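Local coordinates for protein probable thiosulfate sulfurtransferase (Thermus thermophilus, PDB 2EG4) that probably transfers sulfur from thiosulfate to an acceptor such as cyanide, as rhodanese-family sulfurtransferases do, and carries a bound zinc ion, at residues A[9-14]-A[65-70]; A[28-33]-A[76-81]. One frame throughout, in Å; residues are numbered along the deposited sequence.

Contact 1 (A[9-14]-A[65-70]); sequences LVDTRP and VLYDEG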
# COMPACT_ATOMS: atom_id res chain seq x y z
N LEU A 9 -16.02 2.81 -7.21
CA LEU A 9 -15.57 3.38 -5.95
C LEU A 9 -15.33 2.29 -4.91
O LEU A 9 -16.11 1.36 -4.79
CB LEU A 9 -16.65 4.34 -5.43
CG LEU A 9 -16.89 5.53 -6.35
CD1 LEU A 9 -18.19 6.25 -5.97
CD2 LEU A 9 -15.71 6.46 -6.27
N VAL A 10 -14.23 2.42 -4.16
CA VAL A 10 -13.87 1.48 -3.10
C VAL A 10 -13.63 2.30 -1.82
O VAL A 10 -12.80 3.19 -1.80
CB VAL A 10 -12.60 0.68 -3.46
CG1 VAL A 10 -12.13 -0.18 -2.27
CG2 VAL A 10 -12.92 -0.19 -4.69
N ASP A 11 -14.39 1.96 -0.79
CA ASP A 11 -14.39 2.61 0.52
C ASP A 11 -13.51 1.77 1.45
O ASP A 11 -13.87 0.62 1.75
CB ASP A 11 -15.84 2.59 1.01
CG ASP A 11 -16.08 3.43 2.26
OD1 ASP A 11 -15.17 3.54 3.12
OD2 ASP A 11 -17.22 3.96 2.38
N THR A 12 -12.38 2.31 1.92
CA THR A 12 -11.48 1.52 2.78
C THR A 12 -11.66 1.74 4.28
O THR A 12 -10.85 1.29 5.09
CB THR A 12 -10.00 1.78 2.38
OG1 THR A 12 -9.60 3.10 2.76
CG2 THR A 12 -9.86 1.69 0.87
N ARG A 13 -12.74 2.42 4.66
CA ARG A 13 -13.01 2.66 6.07
C ARG A 13 -13.50 1.39 6.76
O ARG A 13 -13.87 0.42 6.10
CB ARG A 13 -14.09 3.74 6.21
CG ARG A 13 -13.68 5.08 5.61
CD ARG A 13 -14.84 6.09 5.73
NE ARG A 13 -16.00 5.63 4.94
CZ ARG A 13 -17.25 6.04 5.13
NH1 ARG A 13 -17.53 6.92 6.10
NH2 ARG A 13 -18.23 5.56 4.37
N PRO A 14 -13.49 1.39 8.10
CA PRO A 14 -13.98 0.21 8.82
C PRO A 14 -15.45 -0.02 8.44
O PRO A 14 -16.19 0.93 8.11
CB PRO A 14 -13.81 0.62 10.29
CG PRO A 14 -12.60 1.51 10.25
CD PRO A 14 -12.86 2.36 9.01
N VAL A 65 -11.48 4.38 -7.80
CA VAL A 65 -11.19 5.49 -6.91
C VAL A 65 -11.39 4.98 -5.49
O VAL A 65 -12.49 4.57 -5.13
CB VAL A 65 -12.16 6.69 -7.14
CG1 VAL A 65 -11.92 7.75 -6.06
CG2 VAL A 65 -11.88 7.32 -8.51
N LEU A 66 -10.32 4.99 -4.71
CA LEU A 66 -10.43 4.52 -3.32
C LEU A 66 -10.51 5.72 -2.39
O LEU A 66 -9.77 6.69 -2.55
CB LEU A 66 -9.23 3.66 -2.93
CG LEU A 66 -9.01 2.37 -3.74
CD1 LEU A 66 -8.02 2.64 -4.89
CD2 LEU A 66 -8.45 1.27 -2.82
N TYR A 67 -11.39 5.66 -1.39
CA TYR A 67 -11.50 6.79 -0.49
C TYR A 67 -11.53 6.37 0.99
O TYR A 67 -11.93 5.26 1.33
CB TYR A 67 -12.74 7.65 -0.83
CG TYR A 67 -14.08 6.99 -0.55
CD1 TYR A 67 -14.69 7.08 0.71
CD2 TYR A 67 -14.75 6.27 -1.55
CE1 TYR A 67 -15.93 6.47 0.97
CE2 TYR A 67 -16.00 5.67 -1.31
CZ TYR A 67 -16.58 5.77 -0.05
OH TYR A 67 -17.81 5.19 0.18
N ASP A 68 -11.08 7.28 1.85
CA ASP A 68 -11.03 7.05 3.29
C ASP A 68 -10.95 8.46 3.89
O ASP A 68 -10.84 9.46 3.16
CB ASP A 68 -9.79 6.21 3.65
CG ASP A 68 -9.92 5.51 5.00
OD1 ASP A 68 -10.65 6.00 5.89
OD2 ASP A 68 -9.25 4.47 5.17
N GLU A 69 -11.05 8.54 5.20
CA GLU A 69 -11.00 9.82 5.88
C GLU A 69 -9.53 10.14 6.13
O GLU A 69 -8.94 9.73 7.14
CB GLU A 69 -11.79 9.73 7.18
CG GLU A 69 -11.92 11.08 7.93
CD GLU A 69 -12.38 12.17 6.99
OE1 GLU A 69 -13.40 11.97 6.29
OE2 GLU A 69 -11.73 13.24 6.94
N GLY A 70 -8.95 10.86 5.18
CA GLY A 70 -7.54 11.20 5.27
C GLY A 70 -6.68 10.16 4.57
O GLY A 70 -7.17 9.11 4.12

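Contact 2 (A[28-33]-A[76-81]); sequences HLDLSA and CRTAFF. With SO4 (sulfate ion), chain F.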
# COMPACT_ATOMS: atom_id res chain seq x y z
N HIS A 28 -17.01 -2.07 -0.23
CA HIS A 28 -16.21 -1.98 0.99
C HIS A 28 -15.02 -2.89 0.82
O HIS A 28 -15.18 -4.06 0.48
CB HIS A 28 -16.97 -2.49 2.20
CG HIS A 28 -16.15 -2.46 3.45
ND1 HIS A 28 -15.70 -3.60 4.08
CD2 HIS A 28 -15.63 -1.42 4.14
CE1 HIS A 28 -14.94 -3.26 5.11
NE2 HIS A 28 -14.88 -1.94 5.16
N LEU A 29 -13.82 -2.37 1.08
CA LEU A 29 -12.61 -3.20 1.01
C LEU A 29 -11.48 -2.62 1.87
O LEU A 29 -11.10 -1.47 1.68
CB LEU A 29 -12.09 -3.31 -0.42
CG LEU A 29 -10.85 -4.23 -0.55
CD1 LEU A 29 -11.20 -5.68 -0.16
CD2 LEU A 29 -10.32 -4.14 -1.97
N ASP A 30 -10.96 -3.44 2.79
CA ASP A 30 -9.81 -3.03 3.62
C ASP A 30 -8.80 -4.19 3.59
O ASP A 30 -9.04 -5.26 4.17
CB ASP A 30 -10.22 -2.74 5.06
CG ASP A 30 -9.02 -2.35 5.94
OD1 ASP A 30 -7.88 -2.68 5.56
OD2 ASP A 30 -9.22 -1.73 6.99
N LEU A 31 -7.68 -4.00 2.88
CA LEU A 31 -6.68 -5.05 2.77
C LEU A 31 -5.50 -4.91 3.72
O LEU A 31 -4.39 -5.31 3.38
CB LEU A 31 -6.16 -5.15 1.34
CG LEU A 31 -7.21 -5.63 0.34
CD1 LEU A 31 -6.68 -5.63 -1.09
CD2 LEU A 31 -7.70 -7.02 0.79
N SER A 32 -5.74 -4.36 4.91
CA SER A 32 -4.67 -4.20 5.91
C SER A 32 -4.18 -5.53 6.50
O SER A 32 -3.03 -5.66 6.94
CB SER A 32 -5.15 -3.35 7.10
OG SER A 32 -5.53 -2.05 6.74
N ALA A 33 -5.05 -6.53 6.51
CA ALA A 33 -4.75 -7.80 7.17
C ALA A 33 -3.75 -8.82 6.63
O ALA A 33 -2.89 -9.30 7.36
CB ALA A 33 -6.06 -8.51 7.47
N CYS A 76 -3.93 3.40 1.66
CA CYS A 76 -2.81 3.21 0.76
C CYS A 76 -2.39 1.75 0.57
O CYS A 76 -2.03 1.36 -0.53
CB CYS A 76 -1.65 4.06 1.23
SG CYS A 76 -2.01 5.83 1.14
N ARG A 77 -2.49 0.92 1.60
CA ARG A 77 -2.10 -0.47 1.38
C ARG A 77 -3.14 -1.13 0.48
O ARG A 77 -2.80 -1.90 -0.40
CB ARG A 77 -1.97 -1.26 2.68
CG ARG A 77 -1.15 -2.55 2.48
CD ARG A 77 -1.20 -3.45 3.73
NE ARG A 77 -0.22 -4.54 3.68
CZ ARG A 77 -0.52 -5.84 3.74
NH1 ARG A 77 -1.79 -6.24 3.84
NH2 ARG A 77 0.45 -6.74 3.75
N THR A 78 -4.41 -0.76 0.67
CA THR A 78 -5.45 -1.33 -0.17
C THR A 78 -5.26 -0.82 -1.61
O THR A 78 -5.33 -1.62 -2.55
CB THR A 78 -6.85 -0.99 0.38
OG1 THR A 78 -6.95 -1.46 1.74
CG2 THR A 78 -7.94 -1.70 -0.45
N ALA A 79 -5.01 0.48 -1.79
CA ALA A 79 -4.79 1.01 -3.14
C ALA A 79 -3.56 0.37 -3.77
O ALA A 79 -3.53 0.14 -4.99
CB ALA A 79 -4.63 2.54 -3.09
N PHE A 80 -2.57 0.10 -2.94
CA PHE A 80 -1.35 -0.52 -3.42
C PHE A 80 -1.65 -1.90 -4.02
O PHE A 80 -1.17 -2.23 -5.10
CB PHE A 80 -0.32 -0.66 -2.32
CG PHE A 80 0.99 -1.24 -2.80
CD1 PHE A 80 1.83 -0.48 -3.63
CD2 PHE A 80 1.32 -2.56 -2.53
CE1 PHE A 80 2.98 -1.05 -4.18
CE2 PHE A 80 2.47 -3.13 -3.08
CZ PHE A 80 3.30 -2.37 -3.90
N PHE A 81 -2.45 -2.69 -3.33
CA PHE A 81 -2.80 -4.00 -3.87
C PHE A 81 -3.58 -3.88 -5.18
O PHE A 81 -3.32 -4.61 -6.14
CB PHE A 81 -3.66 -4.80 -2.87
CG PHE A 81 -2.87 -5.52 -1.83
CD1 PHE A 81 -2.11 -6.64 -2.16
CD2 PHE A 81 -2.92 -5.12 -0.51
CE1 PHE A 81 -1.41 -7.35 -1.18
CE2 PHE A 81 -2.24 -5.82 0.50
CZ PHE A 81 -1.48 -6.95 0.16
S SO4 F . -16.04 -6.96 4.49
O1 SO4 F . -16.25 -6.38 5.85
O2 SO4 F . -14.58 -7.27 4.29
O3 SO4 F . -16.84 -8.21 4.34
O4 SO4 F . -16.47 -5.96 3.45

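Contact 1 (A[9-14]-A[65-70])
Asp11 OD1 is gripped by two donors of Arg13, its backbone N and its NE, at the end of two neighbouring parallel strands in the sheet of a rhodanese-like domain. The backbone bond closes an Asx turn where the chain leaves the strand. Arg13 holds the carboxylate side-on, NE 2.9 Å from Asp11 OD1 and NH2 2.7 Å from Asp11 OD2, both meeting syn lone pairs almost in the guanidinium plane. Across the contact Tyr67 OH gives Asp11 OD2 a weak bond and is held more firmly by Leu23 N. Tyr67 CG stands between its own backbone N and carbonyl carbon (chi1 69°), and one ring face receives Asp11 CA in a CH-pi contact. An alanine in place of Asp11 would probably leave Arg13 NE and the Arg13 backbone N without their acceptor, the guanidinium then keeping the bond of NH2 to Gly21 O. Backbone bonds join Val10 N to Val65 O and Tyr67 N to Val10 O, each 2.9 Å long. On the opposite sheet face Val10 and Leu66 run side by side, Val10 CB 4.0 Å from Leu66 CG. Just past strand 9-11, Thr12 N bonds to Tyr67 O, while Thr12 OG1 meets Asp68 OD2 from above the carboxylate plane at 2.8 Å.

Contact 2 (A[28-33]-A[76-81])
Loop-on-helix packing joins residues 28-33, which run out of the edge strand 27-28, to the flank of helix 73-84 in the rhodanese-like domain that spans the N-terminal half of the chain. Two polar bonds tie the backbone of Leu31 to the helix. Leu31 N lies 2.9 Å from Thr78 OG1, its N-H almost straight at 169°, and that hydroxyl is also hydrogen-bonded to Arg74 O one turn earlier. With Thr78 OG1 anti to the carbonyl carbon (chi1 -57°), the methyl CG2 is left to meet Leu29 CD2 at 3.7 Å. The carbonyl of Leu31 is taken by Arg77, whose chain is extended from CG to NE; Arg77 NH1 lies 2.8 Å from Leu31 O, in the carbonyl plane, through a bent bond. Arg77 NH2 is bonded to Pro34 O and Arg77 NE to Ser193 O, so this one guanidinium joins the loop to the second half of the chain. Phe81 CE2 sits over one face of that guanidinium, toward its rim. The Leu31 side chain packs its CD1 against Phe81 CB at 3.6 Å, and Leu31 CB lies 3.7 Å from Phe81 CD2. Leu54 of helix 41-57 also touches Leu31. Asp30 OD1 shapes the loop, accepting Ser32 N nearly in line with its C-O bond and Ser32 OG, 2.7 Å away, on its syn lone pair. At the far end His28 ND1 donates to O4 of a sulfate ion, probably from the crystallisation liquor, at 2.6 Å. The contact is a loop carrying an Asx turn at Asp30, laid against a helix that flanks the parallel sheet of the alpha/beta rhodanese fold.

Overall arrangement
Contact 1 lies in the sheet and contact 2 beside it, their centres 9 Å apart in the same rhodanese-like domain. The chain threads them alternately: strand 8-11 leads to the loop after strand 27-28, and strand 64-67 runs on into helix 73-84. They touch directly. Arg13 O probably accepts a hydrogen bond from His28 NE2 at 2.7 Å, Asp11 O probably one from Leu29 N at 3.1 Å, and Thr12 CG2 packs against Leu29 O. Contact 1 is away from the metal, whereas in contact 2 the Arg77 side chain comes about 10 Å from the zinc ion, held by Cys151, Cys152, His192 and His219.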